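Local coordinates for protein 5'-Methylthioadenosine Nucleosidase (Arabidopsis thaliana, PDB 2H8G) that is a nucleosidase-type member of the phosphorylase superfamily, a mixed alpha/beta protein with adenine bound in its pocket, at residues V68-R73 against V255-N260; L106-I111 against L213-V218; V32-A37 against D88-V93; D135-D140 against V153-A158. One frame throughout, in Å; residues are numbered along the deposited sequence.

Three of the four contacts reach one mixed sheet. Contact 2 is the buried one: strands 110-119 and 217-226 pair in parallel near their beginnings, joined by backbone bonds and branched apolar side chains. Contact 4 carries the pairing further along that sheet in antiparallel sense, partly buried, and closes with a polar side-chain pair. Contact 1, also partly buried, joins a hairpin turn to the end of helix 233-259, mixing a charged rim with leucine and isoleucine packing. Contact 3 lies at the surface, where one aspartate and two waters join two loops that lead into helices; like contact 4 it meets the second subunit. Contacts 2 and 3 touch through Ile111 and Val32.

Contact 1 (V68-R73 against V255-N260); sequences VHKDLR and VINFIN
Asn257, near the end of helix 233-259, receives two polar side chains from the hairpin turn at 69-72, and both donate to the same oxygen. His69 NE2 lies 2.9 Å from Asn257 OD1 with an N-H...O angle of 160°. That oxygen sits in the imidazole plane, while the ring and amide planes are turned 66° apart. Lys70 NZ reaches Asn257 OD1 at 2.8 Å, coming from the opposite face of the amide to His69. An amide oxygen suits this place because it can accept twice, and the pair of donors fixes the rotation of the amide. The lysine chain is extended beyond CG, giving it the length to span the gap; its CG passes over the rim of one face of the His69 ring.

The backbone sets these groups up. His69 to Leu72 form a type II' turn, closed in both directions between the N and O atoms of His69 and Leu72, with Lys70 at positive phi.

Apolar packing lies beneath the polar rim. Leu72 CD1 stands 3.9 Å from Ile259 CG2 and 3.5 Å from Asn260 CA, where the chain leaves helical geometry. Ile256 CG2, directed anti to its backbone N, comes 3.8 Å from His69 CD2. Leucine and isoleucine fit here because their branches fill the angle between hairpin and helix.

Around this junction, Phe46 meets the His69 ring edge-to-face, Ile74 of strand 72-78 packs on both His69 and Ile256, Ile26 touches Leu72 and Ile259, and Ile112 of strand 110-119 packs on Ile259.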
loop_
_atom_site.group_PDB
_atom_site.type_symbol
_atom_site.label_atom_id
_atom_site.label_comp_id
_atom_site.label_asym_id
_atom_site.label_seq_id
_atom_site.Cartn_x
_atom_site.Cartn_y
_atom_site.Cartn_z
ATOM N N VAL A 68 8.555 28.237 2.619
ATOM C CA VAL A 68 9.879 28.356 3.210
ATOM C C VAL A 68 9.815 28.964 4.604
ATOM O O VAL A 68 9.117 29.952 4.836
ATOM C CB VAL A 68 10.806 29.231 2.336
ATOM C CG1 VAL A 68 12.203 29.264 2.934
ATOM C CG2 VAL A 68 10.845 28.691 0.913
ATOM N N HIS A 69 10.542 28.352 5.530
ATOM C CA HIS A 69 10.600 28.829 6.903
ATOM C C HIS A 69 12.066 28.855 7.299
ATOM O O HIS A 69 12.700 27.808 7.428
ATOM C CB HIS A 69 9.832 27.894 7.836
ATOM C CG HIS A 69 9.748 28.392 9.245
ATOM N ND1 HIS A 69 9.081 29.549 9.586
ATOM C CD2 HIS A 69 10.260 27.900 10.397
ATOM C CE1 HIS A 69 9.183 29.747 10.887
ATOM N NE2 HIS A 69 9.894 28.761 11.403
ATOM N N LYS A 70 12.604 30.056 7.481
ATOM C CA LYS A 70 14.002 30.222 7.848
ATOM C C LYS A 70 14.905 29.557 6.817
ATOM O O LYS A 70 14.857 29.896 5.636
ATOM C CB LYS A 70 14.262 29.634 9.238
ATOM C CG LYS A 70 13.478 30.322 10.345
ATOM C CD LYS A 70 13.728 29.677 11.697
ATOM C CE LYS A 70 12.877 30.326 12.777
ATOM N NZ LYS A 70 13.075 29.688 14.109
ATOM N N ASP A 71 15.718 28.605 7.260
ATOM C CA ASP A 71 16.636 27.915 6.362
ATOM C C ASP A 71 16.127 26.542 5.929
ATOM O O ASP A 71 16.909 25.688 5.512
ATOM C CB ASP A 71 18.003 27.759 7.035
ATOM C CG ASP A 71 18.543 29.073 7.571
ATOM O OD1 ASP A 71 17.989 29.585 8.569
ATOM O OD2 ASP A 71 19.518 29.598 6.993
ATOM N N LEU A 72 14.818 26.332 6.018
ATOM C CA LEU A 72 14.240 25.048 5.638
ATOM C C LEU A 72 13.140 25.135 4.591
ATOM O O LEU A 72 12.241 25.971 4.680
ATOM C CB LEU A 72 13.672 24.333 6.869
ATOM C CG LEU A 72 14.624 23.706 7.886
ATOM C CD1 LEU A 72 13.818 23.184 9.068
ATOM C CD2 LEU A 72 15.408 22.578 7.235
ATOM N N ARG A 73 13.221 24.260 3.594
ATOM C CA ARG A 73 12.202 24.187 2.564
ATOM C C ARG A 73 11.190 23.217 3.153
ATOM O O ARG A 73 11.558 22.121 3.573
ATOM C CB ARG A 73 12.772 23.614 1.266
ATOM C CG ARG A 73 13.716 24.547 0.527
ATOM C CD ARG A 73 14.264 23.886 -0.730
ATOM N NE ARG A 73 14.983 24.832 -1.581
ATOM C CZ ARG A 73 14.413 25.861 -2.199
ATOM N NH1 ARG A 73 13.112 26.081 -2.065
ATOM N NH2 ARG A 73 15.142 26.674 -2.954
ATOM N N VAL A 255 8.717 21.207 16.249
ATOM C CA VAL A 255 9.652 20.276 15.640
ATOM C C VAL A 255 10.375 20.954 14.478
ATOM O O VAL A 255 11.591 20.827 14.334
ATOM C CB VAL A 255 8.922 19.004 15.149
ATOM C CG1 VAL A 255 9.848 18.169 14.280
ATOM C CG2 VAL A 255 8.455 18.183 16.354
ATOM N N ILE A 256 9.629 21.687 13.658
ATOM C CA ILE A 256 10.225 22.385 12.526
ATOM C C ILE A 256 11.267 23.397 12.994
ATOM O O ILE A 256 12.371 23.459 12.450
ATOM C CB ILE A 256 9.149 23.105 11.681
ATOM C CG1 ILE A 256 8.394 22.078 10.836
ATOM C CG2 ILE A 256 9.791 24.153 10.783
ATOM C CD1 ILE A 256 9.296 21.262 9.926
ATOM N N ASN A 257 10.923 24.180 14.010
ATOM C CA ASN A 257 11.858 25.174 14.520
ATOM C C ASN A 257 13.080 24.543 15.178
ATOM O O ASN A 257 14.150 25.151 15.226
ATOM C CB ASN A 257 11.152 26.119 15.491
ATOM C CG ASN A 257 10.341 27.180 14.773
ATOM O OD1 ASN A 257 10.874 27.932 13.954
ATOM N ND2 ASN A 257 9.050 27.247 15.072
ATOM N N PHE A 258 12.928 23.319 15.674
ATOM C CA PHE A 258 14.042 22.615 16.301
ATOM C C PHE A 258 14.999 22.109 15.225
ATOM O O PHE A 258 16.218 22.241 15.346
ATOM C CB PHE A 258 13.540 21.420 17.110
ATOM C CG PHE A 258 14.636 20.641 17.777
ATOM C CD1 PHE A 258 15.177 21.070 18.983
ATOM C CD2 PHE A 258 15.141 19.487 17.188
ATOM C CE1 PHE A 258 16.205 20.360 19.596
ATOM C CE2 PHE A 258 16.172 18.769 17.793
ATOM C CZ PHE A 258 16.703 19.207 19.000
ATOM N N ILE A 259 14.432 21.519 14.177
ATOM C CA ILE A 259 15.215 20.974 13.071
ATOM C C ILE A 259 16.013 22.034 12.317
ATOM O O ILE A 259 17.140 21.784 11.888
ATOM C CB ILE A 259 14.300 20.242 12.064
ATOM C CG1 ILE A 259 13.736 18.975 12.710
ATOM C CG2 ILE A 259 15.069 19.903 10.791
ATOM C CD1 ILE A 259 12.719 18.256 11.847
ATOM N N ASN A 260 15.427 23.215 12.159
ATOM C CA ASN A 260 16.082 24.297 11.436
ATOM C C ASN A 260 17.495 24.566 11.944
ATOM O O ASN A 260 17.724 24.677 13.145
ATOM C CB ASN A 260 15.235 25.570 11.526
ATOM C CG ASN A 260 15.855 26.740 10.780
ATOM O OD1 ASN A 260 16.578 27.552 11.362
ATOM N ND2 ASN A 260 15.585 26.823 9.482
#

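Contact 2 (L106-I111 against L213-V218); sequences LKPDII and LKIPVV
Ile111 and Val217 pair as neighbours on parallel strands, and this is where the contact is most tightly knit. Ile111 N donates to Pro216 O at 2.9 Å, and Ile111 O accepts from Val218 N, also at 2.9 Å. One residue thus grips the two that flank Val217, the usual parallel pattern. The same Ile111 O is also approached by Val217 CA at 3.3 Å in a CA-H...O contact. Pro216 CD comes equally near to Asp109 O, at 3.3 Å; proline has no N-H to donate to that oxygen, so its ring carbon meets it instead.

Side chains add to the backbone bonds. Ile111 CD1 meets Ile215 CG2 at 3.6 Å, the two chains crossing at about a right angle, and Ile103 of helix 92-106 packs on both. Val217 CG2, anti to its backbone N, lies 4.1 Å from Ile111 CB. Ile110 CD1 lies 3.9 Å from Val218 CG2. Beta-branched residues suit such extended strands.

Each segment leads on from the end of a helix, 92-106 or 203-212, so the contact marks where two helix-to-strand connections of this alpha/beta fold enter the central sheet together. Lys214, at positive phi, ends the second helix in a Schellman motif.

Before the paired residues the packing is looser. Pro108 CG and Ile215 CG2 stand 4.4 Å apart. Asp109, partly exposed like Ile215 and Pro216, directs its CB away from 213-218, and its OD2 accepts from the backbone amides of Ser27 and Ser28.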
loop_
_atom_site.group_PDB
_atom_site.type_symbol
_atom_site.label_atom_id
_atom_site.label_comp_id
_atom_site.label_asym_id
_atom_site.label_seq_id
_atom_site.Cartn_x
_atom_site.Cartn_y
_atom_site.Cartn_z
ATOM N N LEU A 106 10.860 15.260 -4.654
ATOM C CA LEU A 106 11.318 16.307 -3.745
ATOM C C LEU A 106 12.663 16.072 -3.054
ATOM O O LEU A 106 13.257 17.010 -2.524
ATOM C CB LEU A 106 10.230 16.568 -2.696
ATOM C CG LEU A 106 8.823 16.770 -3.275
ATOM C CD1 LEU A 106 7.838 17.062 -2.153
ATOM C CD2 LEU A 106 8.832 17.910 -4.290
ATOM N N LYS A 107 13.135 14.829 -3.057
ATOM C CA LYS A 107 14.415 14.471 -2.448
ATOM C C LYS A 107 14.639 15.138 -1.088
ATOM O O LYS A 107 15.614 15.865 -0.882
ATOM C CB LYS A 107 15.549 14.832 -3.411
ATOM C CG LYS A 107 15.298 14.319 -4.825
ATOM C CD LYS A 107 16.398 14.719 -5.787
ATOM C CE LYS A 107 15.974 14.466 -7.228
ATOM N NZ LYS A 107 14.836 15.346 -7.625
ATOM N N PRO A 108 13.737 14.884 -0.131
ATOM C CA PRO A 108 13.834 15.462 1.212
ATOM C C PRO A 108 14.977 14.861 2.026
ATOM O O PRO A 108 15.466 13.772 1.722
ATOM C CB PRO A 108 12.469 15.136 1.814
ATOM C CG PRO A 108 12.173 13.806 1.219
ATOM C CD PRO A 108 12.565 13.996 -0.237
ATOM N N ASP A 109 15.407 15.581 3.056
ATOM C CA ASP A 109 16.470 15.093 3.922
ATOM C C ASP A 109 15.845 14.202 4.985
ATOM O O ASP A 109 16.473 13.274 5.488
ATOM C CB ASP A 109 17.188 16.257 4.609
ATOM C CG ASP A 109 17.862 17.188 3.625
ATOM O OD1 ASP A 109 18.688 16.708 2.824
ATOM O OD2 ASP A 109 17.567 18.402 3.658
ATOM N N ILE A 110 14.593 14.495 5.315
ATOM C CA ILE A 110 13.875 13.749 6.335
ATOM C C ILE A 110 12.379 13.840 6.082
ATOM O O ILE A 110 11.888 14.838 5.553
ATOM C CB ILE A 110 14.214 14.314 7.740
ATOM C CG1 ILE A 110 13.533 13.491 8.837
ATOM C CG2 ILE A 110 13.809 15.777 7.818
ATOM C CD1 ILE A 110 14.105 13.761 10.231
ATOM N N ILE A 111 11.658 12.783 6.449
ATOM C CA ILE A 111 10.214 12.738 6.270
ATOM C C ILE A 111 9.546 12.730 7.635
ATOM O O ILE A 111 10.023 12.081 8.557
ATOM C CB ILE A 111 9.784 11.451 5.534
ATOM C CG1 ILE A 111 10.368 11.435 4.124
ATOM C CG2 ILE A 111 8.261 11.358 5.488
ATOM C CD1 ILE A 111 10.296 10.083 3.462
ATOM N N LEU A 213 13.924 3.619 0.271
ATOM C CA LEU A 213 14.671 4.700 -0.357
ATOM C C LEU A 213 15.684 5.363 0.567
ATOM O O LEU A 213 16.220 6.430 0.258
ATOM C CB LEU A 213 13.691 5.730 -0.925
ATOM C CG LEU A 213 12.823 5.170 -2.058
ATOM C CD1 LEU A 213 11.813 6.211 -2.503
ATOM C CD2 LEU A 213 13.715 4.745 -3.223
ATOM N N LYS A 214 15.938 4.715 1.700
ATOM C CA LYS A 214 16.906 5.182 2.687
ATOM C C LYS A 214 16.752 6.641 3.107
ATOM O O LYS A 214 17.727 7.399 3.130
ATOM C CB LYS A 214 18.324 4.941 2.164
ATOM C CG LYS A 214 18.702 3.470 2.035
ATOM C CD LYS A 214 18.752 2.797 3.400
ATOM C CE LYS A 214 19.410 1.429 3.328
ATOM N NZ LYS A 214 19.487 0.778 4.670
ATOM N N ILE A 215 15.529 7.032 3.447
ATOM C CA ILE A 215 15.260 8.395 3.893
ATOM C C ILE A 215 14.823 8.330 5.352
ATOM O O ILE A 215 13.922 7.570 5.697
ATOM C CB ILE A 215 14.117 9.050 3.080
ATOM C CG1 ILE A 215 14.451 9.026 1.587
ATOM C CG2 ILE A 215 13.898 10.488 3.551
ATOM C CD1 ILE A 215 15.730 9.756 1.229
ATOM N N PRO A 216 15.470 9.111 6.233
ATOM C CA PRO A 216 15.090 9.097 7.650
ATOM C C PRO A 216 13.628 9.495 7.816
ATOM O O PRO A 216 13.149 10.399 7.132
ATOM C CB PRO A 216 16.024 10.134 8.271
ATOM C CG PRO A 216 17.236 10.073 7.392
ATOM C CD PRO A 216 16.644 9.971 6.005
ATOM N N VAL A 217 12.917 8.827 8.720
ATOM C CA VAL A 217 11.520 9.172 8.940
ATOM C C VAL A 217 11.180 9.264 10.425
ATOM O O VAL A 217 11.616 8.444 11.238
ATOM C CB VAL A 217 10.568 8.166 8.242
ATOM C CG1 VAL A 217 10.789 6.773 8.785
ATOM C CG2 VAL A 217 9.117 8.589 8.445
ATOM N N VAL A 218 10.416 10.297 10.763
ATOM C CA VAL A 218 9.973 10.542 12.132
ATOM C C VAL A 218 8.450 10.600 12.114
ATOM O O VAL A 218 7.851 10.915 11.084
ATOM C CB VAL A 218 10.543 11.879 12.666
ATOM C CG1 VAL A 218 9.893 12.251 13.995
ATOM C CG2 VAL A 218 12.054 11.753 12.841
#

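Contact 3 (V32-A37 against D88-V93); sequences VIAMQA and DSVGTV
The backbones of Met35 and Asp88 approach to 5.6 Å between CA atoms, as do those of Ala34 and Val90, where two loops pass each other just before helices 36-45 and 92-106. Asp88 carries most of the contact. With CG anti to the carbonyl carbon (chi1 -73°), its carboxylate is carried up to Met35 CA, and OD1 accepts from Gln36 N at 3.0 Å, the N-H...O angle being a straight 169°, with the donor above the carboxylate plane. Met35 CB lies against the same carboxylate, 3.6 Å from Asp88 OD2. Water 1 donates to Ala34 O and to Asp88 OD1, while water 2 accepts from Ala37 N and donates to Asp88 OD2 at 2.6 Å. An aspartate suits this place: amide groups of a first helical turn lack partners within the helix, and the helix end would be expected to favour the negative charge.

Both loops lead from the sheet region of the alpha/beta fold into a helix, with Met35 and Gly91 at the N-cap positions. Gly91 has backbone angles at which a CB would press on the carbonyl oxygen of Val90, and its N donates to Glu202 OE2.

The apolar part is smaller. Met35 CG meets Val90 CG1 at 4.1 Å, the chains crossing obliquely, and Ala34 CB borders the same methyl. The methionine side chain is about 7 Å from the bound adenine. Val90 also packs on Phe148 of the second subunit, whose Tyr151 OH is hydrogen-bonded to Val90 O.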
loop_
_atom_site.group_PDB
_atom_site.type_symbol
_atom_site.label_atom_id
_atom_site.label_comp_id
_atom_site.label_asym_id
_atom_site.label_seq_id
_atom_site.Cartn_x
_atom_site.Cartn_y
_atom_site.Cartn_z
ATOM N N VAL A 32 4.206 13.986 5.415
ATOM C CA VAL A 32 3.245 13.133 4.732
ATOM C C VAL A 32 2.067 13.122 5.695
ATOM O O VAL A 32 2.191 12.653 6.829
ATOM C CB VAL A 32 3.777 11.702 4.538
ATOM C CG1 VAL A 32 2.661 10.809 4.015
ATOM C CG2 VAL A 32 4.944 11.714 3.556
ATOM N N ILE A 33 0.940 13.676 5.254
ATOM C CA ILE A 33 -0.259 13.779 6.084
ATOM C C ILE A 33 -1.464 13.225 5.329
ATOM O O ILE A 33 -1.791 13.678 4.232
ATOM C CB ILE A 33 -0.492 15.255 6.487
ATOM C CG1 ILE A 33 0.763 15.778 7.203
ATOM C CG2 ILE A 33 -1.715 15.379 7.385
ATOM C CD1 ILE A 33 0.688 17.229 7.648
ATOM N N ALA A 34 -2.128 12.247 5.936
ATOM C CA ALA A 34 -3.265 11.574 5.315
ATOM C C ALA A 34 -4.524 12.397 5.074
ATOM O O ALA A 34 -5.150 12.269 4.021
ATOM C CB ALA A 34 -3.626 10.342 6.123
ATOM N N MET A 35 -4.909 13.215 6.046
ATOM C CA MET A 35 -6.126 14.019 5.922
ATOM C C MET A 35 -5.833 15.501 5.717
ATOM O O MET A 35 -4.992 16.075 6.402
ATOM C CB MET A 35 -6.989 13.842 7.173
ATOM C CG MET A 35 -7.344 12.396 7.479
ATOM S SD MET A 35 -8.290 12.230 9.011
ATOM C CE MET A 35 -9.941 12.630 8.434
ATOM N N GLN A 36 -6.539 16.123 4.777
ATOM C CA GLN A 36 -6.332 17.543 4.512
ATOM C C GLN A 36 -6.582 18.340 5.790
ATOM O O GLN A 36 -5.928 19.353 6.031
ATOM C CB GLN A 36 -7.288 18.041 3.422
ATOM C CG GLN A 36 -8.709 18.288 3.911
ATOM C CD GLN A 36 -9.464 19.291 3.053
ATOM O OE1 GLN A 36 -8.977 20.392 2.790
ATOM N NE2 GLN A 36 -10.661 18.916 2.618
ATOM N N ALA A 37 -7.527 17.871 6.602
ATOM C CA ALA A 37 -7.880 18.537 7.854
ATOM C C ALA A 37 -6.738 18.505 8.860
ATOM O O ALA A 37 -6.660 19.356 9.747
ATOM C CB ALA A 37 -9.116 17.894 8.452
ATOM N N ASP A 88 -11.023 11.917 2.133
ATOM C CA ASP A 88 -9.570 11.769 2.127
ATOM C C ASP A 88 -9.200 10.332 1.809
ATOM O O ASP A 88 -9.800 9.396 2.341
ATOM C CB ASP A 88 -8.975 12.122 3.489
ATOM C CG ASP A 88 -8.986 13.606 3.770
ATOM O OD1 ASP A 88 -8.297 14.361 3.052
ATOM O OD2 ASP A 88 -9.682 14.011 4.723
ATOM N N SER A 89 -8.195 10.167 0.958
ATOM C CA SER A 89 -7.735 8.844 0.559
ATOM C C SER A 89 -6.779 8.289 1.606
ATOM O O SER A 89 -5.565 8.249 1.400
ATOM C CB SER A 89 -7.039 8.926 -0.799
ATOM O OG SER A 89 -7.934 9.409 -1.791
ATOM N N VAL A 90 -7.349 7.862 2.727
ATOM C CA VAL A 90 -6.587 7.313 3.838
ATOM C C VAL A 90 -6.161 5.868 3.577
ATOM O O VAL A 90 -6.558 5.258 2.588
ATOM C CB VAL A 90 -7.415 7.360 5.153
ATOM C CG1 VAL A 90 -7.769 8.804 5.498
ATOM C CG2 VAL A 90 -8.687 6.535 5.008
ATOM N N GLY A 91 -5.342 5.328 4.473
ATOM C CA GLY A 91 -4.908 3.952 4.311
ATOM C C GLY A 91 -3.462 3.814 3.885
ATOM O O GLY A 91 -2.829 4.774 3.442
ATOM N N THR A 92 -2.949 2.592 3.990
ATOM C CA THR A 92 -1.555 2.319 3.666
ATOM C C THR A 92 -1.171 2.448 2.200
ATOM O O THR A 92 -0.075 2.900 1.888
ATOM C CB THR A 92 -1.136 0.906 4.156
ATOM O OG1 THR A 92 -1.948 -0.094 3.526
ATOM C CG2 THR A 92 -1.279 0.810 5.660
ATOM N N VAL A 93 -2.054 2.060 1.291
ATOM C CA VAL A 93 -1.695 2.155 -0.116
ATOM C C VAL A 93 -1.459 3.592 -0.585
ATOM O O VAL A 93 -0.401 3.893 -1.132
ATOM C CB VAL A 93 -2.729 1.420 -0.997
ATOM C CG1 VAL A 93 -2.562 1.804 -2.456
ATOM C CG2 VAL A 93 -2.519 -0.086 -0.844
HETATM O O HOH W 1 -5.754 13.858 1.963
HETATM O O HOH W 2 -9.835 16.202 6.019
#

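Contact 4 (D135-D140 against V153-A158); sequences DVVFHD and VGLRQA
Val137 presses its CG1 against Leu155 CD1, 3.6 Å away, and its CB against Val153 CG1 at 3.8 Å; Val137 and Val153 lie side by side, pointing the same way. The setting is an antiparallel pairing of strand 130-138 with the short strand 156-157, joined by a connection that includes helix 148-153. Val136 and Arg156 form a hydrogen-bonded pair: Val136 N donates to Arg156 O at 2.8 Å, and Arg156 N to Val136 O at 3.0 Å. Asp135 and Gln157 are the adjacent non-hydrogen-bonded pair.

Further along, Phe138 N donates to Val153 O at 2.8 Å, although Val153 still belongs to the helix. That oxygen also lies at the edge of the Phe138 ring, in its plane. Gly154 then turns the chain at positive phi, and a CB there would come tightly against Phe138 CD1, so glycine fits for two reasons.

Val136 and Phe138 turn to helix 203-212, where small Ala204 meets both and Ala207 packs on Val136. The guanidinium of Arg156 makes a long, weak ion pair with Asp211.

Asp135 has its main partner in Arg174, whose NE bridges to OD1. Gln157, bent at chi2 (-71°), folds back beside the aspartate with its amide plane 81° from the carboxylate, and Gln157 NE2 reaches the anti lone pair of Asp135 OD2 at 3.2 Å.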
loop_
_atom_site.group_PDB
_atom_site.type_symbol
_atom_site.label_atom_id
_atom_site.label_comp_id
_atom_site.label_asym_id
_atom_site.label_seq_id
_atom_site.Cartn_x
_atom_site.Cartn_y
_atom_site.Cartn_z
ATOM N N ASP A 135 9.248 2.848 17.191
ATOM C CA ASP A 135 9.280 1.911 16.075
ATOM C C ASP A 135 7.851 1.658 15.633
ATOM O O ASP A 135 6.902 2.037 16.321
ATOM C CB ASP A 135 9.986 0.592 16.436
ATOM C CG ASP A 135 9.457 -0.042 17.703
ATOM O OD1 ASP A 135 8.294 0.207 18.072
ATOM O OD2 ASP A 135 10.215 -0.820 18.322
ATOM N N VAL A 136 7.699 1.018 14.482
ATOM C CA VAL A 136 6.378 0.781 13.932
ATOM C C VAL A 136 6.224 -0.623 13.366
ATOM O O VAL A 136 7.183 -1.220 12.891
ATOM C CB VAL A 136 6.089 1.826 12.830
ATOM C CG1 VAL A 136 7.081 1.656 11.678
ATOM C CG2 VAL A 136 4.656 1.711 12.360
ATOM N N VAL A 137 5.005 -1.142 13.439
ATOM C CA VAL A 137 4.680 -2.470 12.938
ATOM C C VAL A 137 3.286 -2.458 12.322
ATOM O O VAL A 137 2.544 -1.483 12.485
ATOM C CB VAL A 137 4.658 -3.522 14.084
ATOM C CG1 VAL A 137 6.032 -3.648 14.709
ATOM C CG2 VAL A 137 3.634 -3.128 15.143
ATOM N N PHE A 138 2.953 -3.531 11.605
ATOM C CA PHE A 138 1.612 -3.716 11.028
ATOM C C PHE A 138 0.932 -4.773 11.895
ATOM O O PHE A 138 1.591 -5.708 12.347
ATOM C CB PHE A 138 1.637 -4.317 9.616
ATOM C CG PHE A 138 2.111 -3.390 8.536
ATOM C CD1 PHE A 138 3.445 -3.368 8.164
ATOM C CD2 PHE A 138 1.208 -2.590 7.840
ATOM C CE1 PHE A 138 3.880 -2.571 7.106
ATOM C CE2 PHE A 138 1.631 -1.789 6.784
ATOM C CZ PHE A 138 2.966 -1.780 6.413
ATOM N N HIS A 139 -0.373 -4.644 12.114
ATOM C CA HIS A 139 -1.093 -5.659 12.883
ATOM C C HIS A 139 -2.099 -6.424 12.025
ATOM O O HIS A 139 -2.721 -7.369 12.505
ATOM C CB HIS A 139 -1.811 -5.057 14.103
ATOM C CG HIS A 139 -2.662 -3.863 13.795
ATOM N ND1 HIS A 139 -3.907 -3.950 13.205
ATOM C CD2 HIS A 139 -2.442 -2.547 14.015
ATOM C CE1 HIS A 139 -4.415 -2.734 13.077
ATOM N NE2 HIS A 139 -3.546 -1.866 13.561
ATOM N N ASP A 140 -2.249 -6.046 10.755
ATOM C CA ASP A 140 -3.213 -6.718 9.889
ATOM C C ASP A 140 -2.649 -7.397 8.642
ATOM O O ASP A 140 -3.370 -7.611 7.665
ATOM C CB ASP A 140 -4.323 -5.736 9.487
ATOM C CG ASP A 140 -3.837 -4.639 8.551
ATOM O OD1 ASP A 140 -2.611 -4.420 8.452
ATOM O OD2 ASP A 140 -4.702 -3.982 7.924
ATOM N N VAL A 153 4.609 -8.398 9.677
ATOM C CA VAL A 153 4.672 -7.471 10.804
ATOM C C VAL A 153 5.439 -6.219 10.394
ATOM O O VAL A 153 5.108 -5.111 10.817
ATOM C CB VAL A 153 5.324 -8.146 12.035
ATOM C CG1 VAL A 153 5.544 -7.134 13.159
ATOM C CG2 VAL A 153 4.416 -9.255 12.522
ATOM N N GLY A 154 6.472 -6.402 9.579
ATOM C CA GLY A 154 7.244 -5.273 9.081
ATOM C C GLY A 154 7.798 -4.287 10.090
ATOM O O GLY A 154 7.662 -3.068 9.929
ATOM N N LEU A 155 8.442 -4.804 11.127
ATOM C CA LEU A 155 9.021 -3.947 12.152
ATOM C C LEU A 155 10.071 -3.011 11.566
ATOM O O LEU A 155 10.976 -3.449 10.855
ATOM C CB LEU A 155 9.671 -4.798 13.248
ATOM C CG LEU A 155 10.492 -4.035 14.296
ATOM C CD1 LEU A 155 9.577 -3.174 15.148
ATOM C CD2 LEU A 155 11.239 -5.033 15.173
ATOM N N ARG A 156 9.939 -1.720 11.852
ATOM C CA ARG A 156 10.913 -0.737 11.393
ATOM C C ARG A 156 11.093 0.313 12.477
ATOM O O ARG A 156 10.146 0.668 13.172
ATOM C CB ARG A 156 10.467 -0.102 10.071
ATOM C CG ARG A 156 10.441 -1.127 8.943
ATOM C CD ARG A 156 10.573 -0.527 7.567
ATOM N NE ARG A 156 11.023 -1.542 6.614
ATOM C CZ ARG A 156 10.346 -2.648 6.319
ATOM N NH1 ARG A 156 9.173 -2.889 6.897
ATOM N NH2 ARG A 156 10.846 -3.523 5.456
ATOM N N GLN A 157 12.322 0.789 12.646
ATOM C CA GLN A 157 12.603 1.783 13.674
ATOM C C GLN A 157 12.525 3.182 13.088
ATOM O O GLN A 157 12.928 3.408 11.951
ATOM C CB GLN A 157 14.007 1.567 14.251
ATOM C CG GLN A 157 14.235 0.216 14.915
ATOM C CD GLN A 157 13.491 0.064 16.227
ATOM O OE1 GLN A 157 13.539 0.944 17.086
ATOM N NE2 GLN A 157 12.806 -1.063 16.393
ATOM N N ALA A 158 11.991 4.118 13.864
ATOM C CA ALA A 158 11.913 5.498 13.416
ATOM C C ALA A 158 13.320 6.071 13.586
ATOM O O ALA A 158 14.126 5.527 14.343
ATOM C CB ALA A 158 10.912 6.275 14.272
#